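Local coordinates for protein putative metal-dependent isothiocyanate hydrolase SaxA (Pectobacterium carotovorum, PDB 6BRM) that probably hydrolyses isothiocyanates at a two-zinc centre, as a member of the metallo-beta-lactamase superfamily, at residues Leu3-Asn8 with Val218-Glu223; Tyr160-Thr165 with Val183-Gly188. One frame throughout, in Å; residues are numbered along the deposited sequence.

Contact 1: Leu3-Asn8 with Val218-Glu223. With ZN (zinc ion), chain M.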
ATOM      1  N   LEU B   3      -5.111 -24.233  13.806  1.00 57.57           N
ATOM      2  CA  LEU B   3      -5.939 -23.040  13.623  1.00 57.12           C
ATOM      3  C   LEU B   3      -7.396 -23.437  13.859  1.00 57.12           C
ATOM      4  O   LEU B   3      -7.886 -24.382  13.236  1.00 58.89           O
ATOM      5  CB  LEU B   3      -5.775 -22.483  12.200  1.00 55.93           C
ATOM      6  CG  LEU B   3      -6.055 -20.994  11.924  1.00 56.12           C
ATOM      7  CD1 LEU B   3      -6.314 -20.776  10.439  1.00 55.14           C
ATOM      8  CD2 LEU B   3      -7.214 -20.415  12.726  1.00 56.76           C
ATOM      9  N   THR B   4      -8.076 -22.716  14.753  1.00 56.24           N
ATOM     10  CA  THR B   4      -9.502 -22.912  15.014  1.00 56.01           C
ATOM     11  C   THR B   4     -10.273 -21.680  14.553  1.00 56.66           C
ATOM     12  O   THR B   4      -9.991 -20.572  15.002  1.00 56.35           O
ATOM     13  CB  THR B   4      -9.782 -23.127  16.521  1.00 56.20           C
ATOM     14  OG1 THR B   4      -8.806 -24.013  17.084  1.00 58.36           O
ATOM     15  CG2 THR B   4     -11.175 -23.703  16.746  1.00 56.57           C
ATOM     16  N   GLN B   5     -11.234 -21.871  13.650  1.00 57.76           N
ATOM     17  CA  GLN B   5     -12.205 -20.827  13.326  1.00 58.66           C
ATOM     18  C   GLN B   5     -13.167 -20.735  14.506  1.00 60.50           C
ATOM     19  O   GLN B   5     -13.721 -21.756  14.928  1.00 61.84           O
ATOM     20  CB  GLN B   5     -12.964 -21.178  12.037  1.00 59.15           C
ATOM     21  CG  GLN B   5     -14.028 -20.173  11.584  1.00 59.90           C
ATOM     22  CD  GLN B   5     -13.468 -18.814  11.197  1.00 59.17           C
ATOM     23  OE1 GLN B   5     -12.285 -18.674  10.889  1.00 62.03           O
ATOM     24  NE2 GLN B   5     -14.326 -17.805  11.203  1.00 56.11           N
ATOM     25  N   ILE B   6     -13.337 -19.529  15.053  1.00 61.53           N
ATOM     26  CA  ILE B   6     -14.310 -19.278  16.125  1.00 61.85           C
ATOM     27  C   ILE B   6     -15.575 -18.689  15.488  1.00 61.77           C
ATOM     28  O   ILE B   6     -16.535 -19.423  15.264  1.00 63.91           O
ATOM     29  CB  ILE B   6     -13.721 -18.384  17.250  1.00 62.31           C
ATOM     30  CG1 ILE B   6     -12.526 -19.075  17.929  1.00 62.64           C
ATOM     31  CG2 ILE B   6     -14.785 -18.014  18.279  1.00 62.64           C
ATOM     32  CD1 ILE B   6     -12.866 -20.259  18.818  1.00 63.23           C
ATOM     33  N   ARG B   7     -15.566 -17.388  15.181  1.00 60.82           N
ATOM     34  CA  ARG B   7     -16.659 -16.730  14.445  1.00 60.92           C
ATOM     35  C   ARG B   7     -16.189 -15.366  13.924  1.00 59.26           C
ATOM     36  O   ARG B   7     -15.533 -14.618  14.651  1.00 59.59           O
ATOM     37  CB  ARG B   7     -17.926 -16.588  15.309  1.00 60.76           C
ATOM     38  CG  ARG B   7     -17.774 -15.737  16.568  1.00 62.03           C
ATOM     39  CD  ARG B   7     -18.470 -14.381  16.468  1.00 61.79           C
ATOM     40  NE  ARG B   7     -19.829 -14.418  17.022  1.00 60.78           N
ATOM     41  CZ  ARG B   7     -20.148 -14.299  18.316  1.00 59.75           C
ATOM     42  NH1 ARG B   7     -19.217 -14.130  19.254  1.00 58.55           N
ATOM     43  NH2 ARG B   7     -21.428 -14.350  18.684  1.00 59.93           N
ATOM     44  N   ASN B   8     -16.528 -15.062  12.670  1.00 57.19           N
ATOM     45  CA  ASN B   8     -16.007 -13.893  11.943  1.00 54.99           C
ATOM     46  C   ASN B   8     -14.475 -14.030  11.785  1.00 55.15           C
ATOM     47  O   ASN B   8     -14.019 -15.094  11.359  1.00 57.42           O
ATOM     48  CB  ASN B   8     -16.468 -12.573  12.598  1.00 53.26           C
ATOM     49  CG  ASN B   8     -16.439 -11.389  11.637  1.00 52.80           C
ATOM     50  OD1 ASN B   8     -16.927 -11.470  10.505  1.00 51.27           O
ATOM     51  ND2 ASN B   8     -15.869 -10.278  12.088  1.00 53.08           N
ATOM     52  N   VAL B 218      -7.742 -20.585   3.651  1.00 51.72           N
ATOM     53  CA  VAL B 218      -8.740 -20.717   4.716  1.00 51.44           C
ATOM     54  C   VAL B 218      -9.652 -19.487   4.689  1.00 51.42           C
ATOM     55  O   VAL B 218      -9.211 -18.375   4.988  1.00 51.24           O
ATOM     56  CB  VAL B 218      -8.079 -20.855   6.105  1.00 52.47           C
ATOM     57  CG1 VAL B 218      -9.130 -20.904   7.213  1.00 51.61           C
ATOM     58  CG2 VAL B 218      -7.187 -22.092   6.145  1.00 52.90           C
ATOM     59  N   ALA B 219     -10.917 -19.695   4.323  1.00 50.97           N
ATOM     60  CA  ALA B 219     -11.912 -18.624   4.291  1.00 50.02           C
ATOM     61  C   ALA B 219     -12.384 -18.291   5.705  1.00 49.98           C
ATOM     62  O   ALA B 219     -12.483 -19.177   6.559  1.00 49.53           O
ATOM     63  CB  ALA B 219     -13.089 -19.020   3.416  1.00 51.52           C
ATOM     64  N   SER B 220     -12.674 -17.011   5.938  1.00 48.77           N
ATOM     65  CA  SER B 220     -13.054 -16.507   7.260  1.00 48.01           C
ATOM     66  C   SER B 220     -13.751 -15.153   7.121  1.00 49.17           C
ATOM     67  O   SER B 220     -13.860 -14.626   6.014  1.00 50.29           O
ATOM     68  CB  SER B 220     -11.811 -16.383   8.154  1.00 47.86           C
ATOM     69  OG  SER B 220     -12.132 -15.924   9.462  1.00 46.85           O
ATOM     70  N   HIS B 221     -14.226 -14.613   8.242  1.00 49.78           N
ATOM     71  CA  HIS B 221     -14.889 -13.300   8.292  1.00 50.88           C
ATOM     72  C   HIS B 221     -16.222 -13.296   7.515  1.00 53.09           C
ATOM     73  O   HIS B 221     -16.508 -12.349   6.779  1.00 55.21           O
ATOM     74  CB  HIS B 221     -13.924 -12.200   7.789  1.00 49.44           C
ATOM     75  CG  HIS B 221     -14.260 -10.812   8.253  1.00 48.09           C
ATOM     76  ND1 HIS B 221     -15.488 -10.226   8.039  1.00 48.47           N
ATOM     77  CD2 HIS B 221     -13.505  -9.878   8.880  1.00 47.80           C
ATOM     78  CE1 HIS B 221     -15.484  -9.003   8.541  1.00 48.53           C
ATOM     79  NE2 HIS B 221     -14.288  -8.761   9.050  1.00 47.45           N
ATOM     80  N   MET B 222     -17.035 -14.342   7.688  1.00 54.09           N
ATOM     81  CA  MET B 222     -18.373 -14.400   7.062  1.00 55.66           C
ATOM     82  C   MET B 222     -19.418 -15.177   7.878  1.00 55.43           C
ATOM     83  O   MET B 222     -19.071 -16.039   8.683  1.00 53.04           O
ATOM     84  CB  MET B 222     -18.280 -14.955   5.635  1.00 56.72           C
ATOM     85  CG  MET B 222     -17.610 -16.309   5.500  1.00 57.41           C
ATOM     86  SD  MET B 222     -17.324 -16.743   3.768  1.00 57.68           S
ATOM     87  CE  MET B 222     -16.304 -18.197   3.979  1.00 58.62           C
ATOM     88  N   GLU B 223     -20.695 -14.846   7.648  1.00 57.02           N
ATOM     89  CA  GLU B 223     -21.853 -15.409   8.378  1.00 57.33           C
ATOM     90  C   GLU B 223     -21.781 -15.141   9.885  1.00 59.14           C
ATOM     91  O   GLU B 223     -21.902 -16.057  10.708  1.00 60.34           O
ATOM     92  CB  GLU B 223     -22.020 -16.907   8.096  1.00 56.97           C
ATOM     93  CG  GLU B 223     -22.147 -17.247   6.620  1.00 56.82           C
ATOM     94  CD  GLU B 223     -22.533 -18.694   6.382  1.00 56.75           C
ATOM     95  OE1 GLU B 223     -22.152 -19.569   7.186  1.00 59.41           O
ATOM     96  OE2 GLU B 223     -23.213 -18.961   5.374  1.00 56.80           O
TER
HETATM   97 ZN    ZN M 302     -13.966  -6.675   9.724  1.00 52.75          ZN
HETATM   98  O   HOH W   1     -14.324  -4.622  10.450  1.00 47.57           O
HETATM   99  O   HOH W   2     -15.231  -5.987   8.060  1.00 46.81           O

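Contact 2: Tyr160-Thr165 with Val183-Gly188. With ZN (zinc ion), chain L; ZN (zinc ion), chain M.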
ATOM      1  N   TYR B 160      -0.165 -16.908   6.818  1.00 40.51           N
ATOM      2  CA  TYR B 160      -0.434 -15.484   6.596  1.00 40.27           C
ATOM      3  C   TYR B 160      -1.912 -15.181   6.833  1.00 39.80           C
ATOM      4  O   TYR B 160      -2.759 -15.613   6.060  1.00 40.22           O
ATOM      5  CB  TYR B 160      -0.029 -15.105   5.161  1.00 39.42           C
ATOM      6  CG  TYR B 160      -0.308 -13.671   4.720  1.00 38.75           C
ATOM      7  CD1 TYR B 160      -0.274 -12.601   5.620  1.00 39.30           C
ATOM      8  CD2 TYR B 160      -0.562 -13.385   3.382  1.00 39.01           C
ATOM      9  CE1 TYR B 160      -0.511 -11.297   5.201  1.00 39.50           C
ATOM     10  CE2 TYR B 160      -0.794 -12.085   2.955  1.00 39.74           C
ATOM     11  CZ  TYR B 160      -0.768 -11.045   3.867  1.00 40.12           C
ATOM     12  OH  TYR B 160      -1.005  -9.759   3.446  1.00 41.51           O
ATOM     13  N   ILE B 161      -2.215 -14.462   7.914  1.00 40.43           N
ATOM     14  CA  ILE B 161      -3.550 -13.905   8.134  1.00 41.06           C
ATOM     15  C   ILE B 161      -3.584 -12.524   7.483  1.00 42.08           C
ATOM     16  O   ILE B 161      -3.007 -11.575   8.017  1.00 42.90           O
ATOM     17  CB  ILE B 161      -3.908 -13.816   9.638  1.00 41.05           C
ATOM     18  CG1 ILE B 161      -4.032 -15.229  10.244  1.00 41.60           C
ATOM     19  CG2 ILE B 161      -5.201 -13.024   9.852  1.00 41.29           C
ATOM     20  CD1 ILE B 161      -2.857 -15.654  11.094  1.00 41.78           C
ATOM     21  N   ALA B 162      -4.261 -12.422   6.340  1.00 42.54           N
ATOM     22  CA  ALA B 162      -4.293 -11.190   5.545  1.00 42.94           C
ATOM     23  C   ALA B 162      -5.084 -10.063   6.212  1.00 44.81           C
ATOM     24  O   ALA B 162      -4.704  -8.889   6.105  1.00 44.56           O
ATOM     25  CB  ALA B 162      -4.849 -11.470   4.160  1.00 42.18           C
ATOM     26  N   GLY B 163      -6.179 -10.421   6.887  1.00 45.29           N
ATOM     27  CA  GLY B 163      -6.989  -9.458   7.632  1.00 43.07           C
ATOM     28  C   GLY B 163      -7.890  -8.632   6.739  1.00 44.02           C
ATOM     29  O   GLY B 163      -8.155  -9.002   5.587  1.00 44.38           O
ATOM     30  N   ASP B 164      -8.363  -7.509   7.279  1.00 44.54           N
ATOM     31  CA  ASP B 164      -9.310  -6.637   6.584  1.00 44.19           C
ATOM     32  C   ASP B 164      -8.608  -5.761   5.549  1.00 44.08           C
ATOM     33  O   ASP B 164      -8.293  -4.597   5.806  1.00 44.82           O
ATOM     34  CB  ASP B 164     -10.092  -5.765   7.580  1.00 45.90           C
ATOM     35  CG  ASP B 164     -11.228  -6.515   8.272  1.00 46.63           C
ATOM     36  OD1 ASP B 164     -11.220  -7.766   8.260  1.00 45.49           O
ATOM     37  OD2 ASP B 164     -12.140  -5.839   8.816  1.00 47.31           O
ATOM     38  N   THR B 165      -8.373  -6.345   4.378  1.00 44.16           N
ATOM     39  CA  THR B 165      -7.821  -5.635   3.224  1.00 44.15           C
ATOM     40  C   THR B 165      -8.522  -6.106   1.949  1.00 44.14           C
ATOM     41  O   THR B 165      -8.927  -7.258   1.875  1.00 44.40           O
ATOM     42  CB  THR B 165      -6.290  -5.860   3.092  1.00 43.93           C
ATOM     43  OG1 THR B 165      -5.793  -5.168   1.936  1.00 43.73           O
ATOM     44  CG2 THR B 165      -5.926  -7.346   2.980  1.00 43.29           C
ATOM     45  N   VAL B 183      -2.815 -19.258   3.563  1.00 51.05           N
ATOM     46  CA  VAL B 183      -3.252 -17.860   3.501  1.00 50.19           C
ATOM     47  C   VAL B 183      -4.690 -17.779   4.015  1.00 48.74           C
ATOM     48  O   VAL B 183      -5.605 -18.285   3.366  1.00 49.06           O
ATOM     49  CB  VAL B 183      -3.157 -17.299   2.063  1.00 50.69           C
ATOM     50  CG1 VAL B 183      -3.442 -15.803   2.043  1.00 51.54           C
ATOM     51  CG2 VAL B 183      -1.774 -17.558   1.481  1.00 51.17           C
ATOM     52  N   VAL B 184      -4.879 -17.147   5.177  1.00 47.34           N
ATOM     53  CA  VAL B 184      -6.206 -16.976   5.778  1.00 46.96           C
ATOM     54  C   VAL B 184      -6.797 -15.638   5.320  1.00 47.12           C
ATOM     55  O   VAL B 184      -6.268 -14.576   5.659  1.00 46.34           O
ATOM     56  CB  VAL B 184      -6.159 -17.024   7.326  1.00 47.14           C
ATOM     57  CG1 VAL B 184      -7.571 -17.044   7.909  1.00 47.21           C
ATOM     58  CG2 VAL B 184      -5.372 -18.234   7.808  1.00 47.32           C
ATOM     59  N   LEU B 185      -7.887 -15.696   4.552  1.00 48.23           N
ATOM     60  CA  LEU B 185      -8.544 -14.500   4.011  1.00 49.61           C
ATOM     61  C   LEU B 185      -9.838 -14.176   4.752  1.00 51.19           C
ATOM     62  O   LEU B 185     -10.543 -15.080   5.217  1.00 50.39           O
ATOM     63  CB  LEU B 185      -8.868 -14.691   2.530  1.00 50.01           C
ATOM     64  CG  LEU B 185      -7.748 -15.167   1.610  1.00 49.74           C
ATOM     65  CD1 LEU B 185      -8.274 -15.278   0.192  1.00 49.71           C
ATOM     66  CD2 LEU B 185      -6.543 -14.246   1.664  1.00 49.49           C
ATOM     67  N   ASN B 186     -10.132 -12.879   4.843  1.00 51.84           N
ATOM     68  CA  ASN B 186     -11.398 -12.377   5.375  1.00 51.08           C
ATOM     69  C   ASN B 186     -12.355 -12.148   4.204  1.00 52.07           C
ATOM     70  O   ASN B 186     -12.415 -11.051   3.645  1.00 53.23           O
ATOM     71  CB  ASN B 186     -11.162 -11.084   6.164  1.00 49.83           C
ATOM     72  CG  ASN B 186     -10.387 -11.319   7.453  1.00 49.97           C
ATOM     73  OD1 ASN B 186      -9.966 -12.440   7.755  1.00 49.09           O
ATOM     74  ND2 ASN B 186     -10.200 -10.257   8.226  1.00 48.54           N
ATOM     75  N   THR B 187     -13.088 -13.205   3.837  1.00 53.81           N
ATOM     76  CA  THR B 187     -13.945 -13.228   2.641  1.00 54.48           C
ATOM     77  C   THR B 187     -15.427 -12.986   2.980  1.00 56.45           C
ATOM     78  O   THR B 187     -16.304 -13.781   2.632  1.00 56.32           O
ATOM     79  CB  THR B 187     -13.803 -14.569   1.889  1.00 54.17           C
ATOM     80  OG1 THR B 187     -14.047 -15.652   2.793  1.00 54.45           O
ATOM     81  CG2 THR B 187     -12.417 -14.716   1.307  1.00 54.36           C
ATOM     82  N   GLY B 188     -15.693 -11.874   3.654  1.00 57.31           N
ATOM     83  CA  GLY B 188     -17.055 -11.461   3.973  1.00 58.13           C
ATOM     84  C   GLY B 188     -17.792 -10.819   2.817  1.00 58.51           C
ATOM     85  O   GLY B 188     -19.015 -10.939   2.717  1.00 58.15           O
TER
HETATM   86 ZN    ZN L 301     -12.413  -3.837   9.734  1.00 48.41          ZN
HETATM   87 ZN    ZN M 302     -13.966  -6.675   9.724  1.00 52.75          ZN
HETATM   88  O   HOH W   1     -14.324  -4.622  10.450  1.00 47.57           O
HETATM   89  O   HOH W   2     -15.231  -5.987   8.060  1.00 46.81           O

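Contact 1: Leu3-Asn8 with Val218-Glu223
L3 and V218 stand on strands 3-7 and 218-220, which run nearly parallel at 19°, their axes approaching to 9.3 Å; the chains close in at N8 and H221, whose CA atoms are 3.9 Å apart. At the wide end the branches meet loosely, L3 CD1 lying 4.3 Å from V218 CG1. Further along, Q5 reaches across to S220: its CG is anti to the backbone N (chi1 179°), the chain bends at chi2, and the amide comes beside the serine hydroxyl. S220 OG lies between Q5 OE1 (3.1 Å) and N8 O (2.8 Å). N8 O accepts a hydrogen bond from Q5 NE2 at 2.7 Å and a weak one from H221 N. The strands belong to two different sheets, the facing layers of the metallo-beta-lactamase sandwich, and the polar cluster bridges them just short of the metal site. There the N8 side chain lies beside that of H221, pointing the same way; its OD1 sits 3.1 Å above the imidazole plane, toward the rim, without a hydrogen bond to ND1, while ND2 bonds to D71 O. H221 NE2 binds the zinc of chain M at 2.2 Å, alongside D71, H72 and D164.

Contact 2: Tyr160-Thr165 with Val183-Gly188
D164 and N186 meet at the C-terminal ends of two neighbouring parallel strands, where the aspartate divides its carboxylate between metal and amide. Its OD2 bridges both zinc ions, at 2.2 Å from each, whereas OD1 accepts N186 ND2 at 2.7 Å. That donor arrives nearly along the C-O axis of OD1, and OD1 lies close to the plane of the N186 amide; carboxylate and amide are turned 88° apart. N186 ND2 also lies 3.2 Å from G163 C, and its bond to OD1 is a second-shell one, consistent with holding the carboxylate's orientation. H67, H69 and H128 complete the protein ligands of the zinc of chain L. Behind the site the backbones are joined by V184 N to Y160 O at 2.8 Å and A162 N to V184 O at 3.0 Å. I161 CG1 packs against V184 CB on one face of the sheet. On the other, Y160 CD2 lies 4.0 Å from V183 CG1, and Y171 of helix 169-178 covers A162, V183 and L185. Strand 159-163, that helix and strand 182-186 form a beta-alpha-beta crossover, with the bridging aspartate of a metallo-beta-lactamase dinuclear centre in the loop that follows its first strand.

In the fold
Both contacts are buried in the core and converge on the zinc of chain M, which takes H221 from contact 1 and D164 from contact 2. Their roles in the fold differ: contact 2 joins neighbouring strands within one sheet, close in sequence, while contact 1 joins that sheet to the other across some 210 residues, and contact 2 is nested inside that loop. Contact 2 combines regular backbone bonds and apolar pairs with one polar pair, D164 and N186, at the metal end; polar side chains and a loop carbonyl carry contact 1. Strands 182-186 and 216-220 are adjacent, and the probable bonds S220 O to T187 N (2.7 Å) and V218 O to L185 N (3.0 Å) tie the two contacts together.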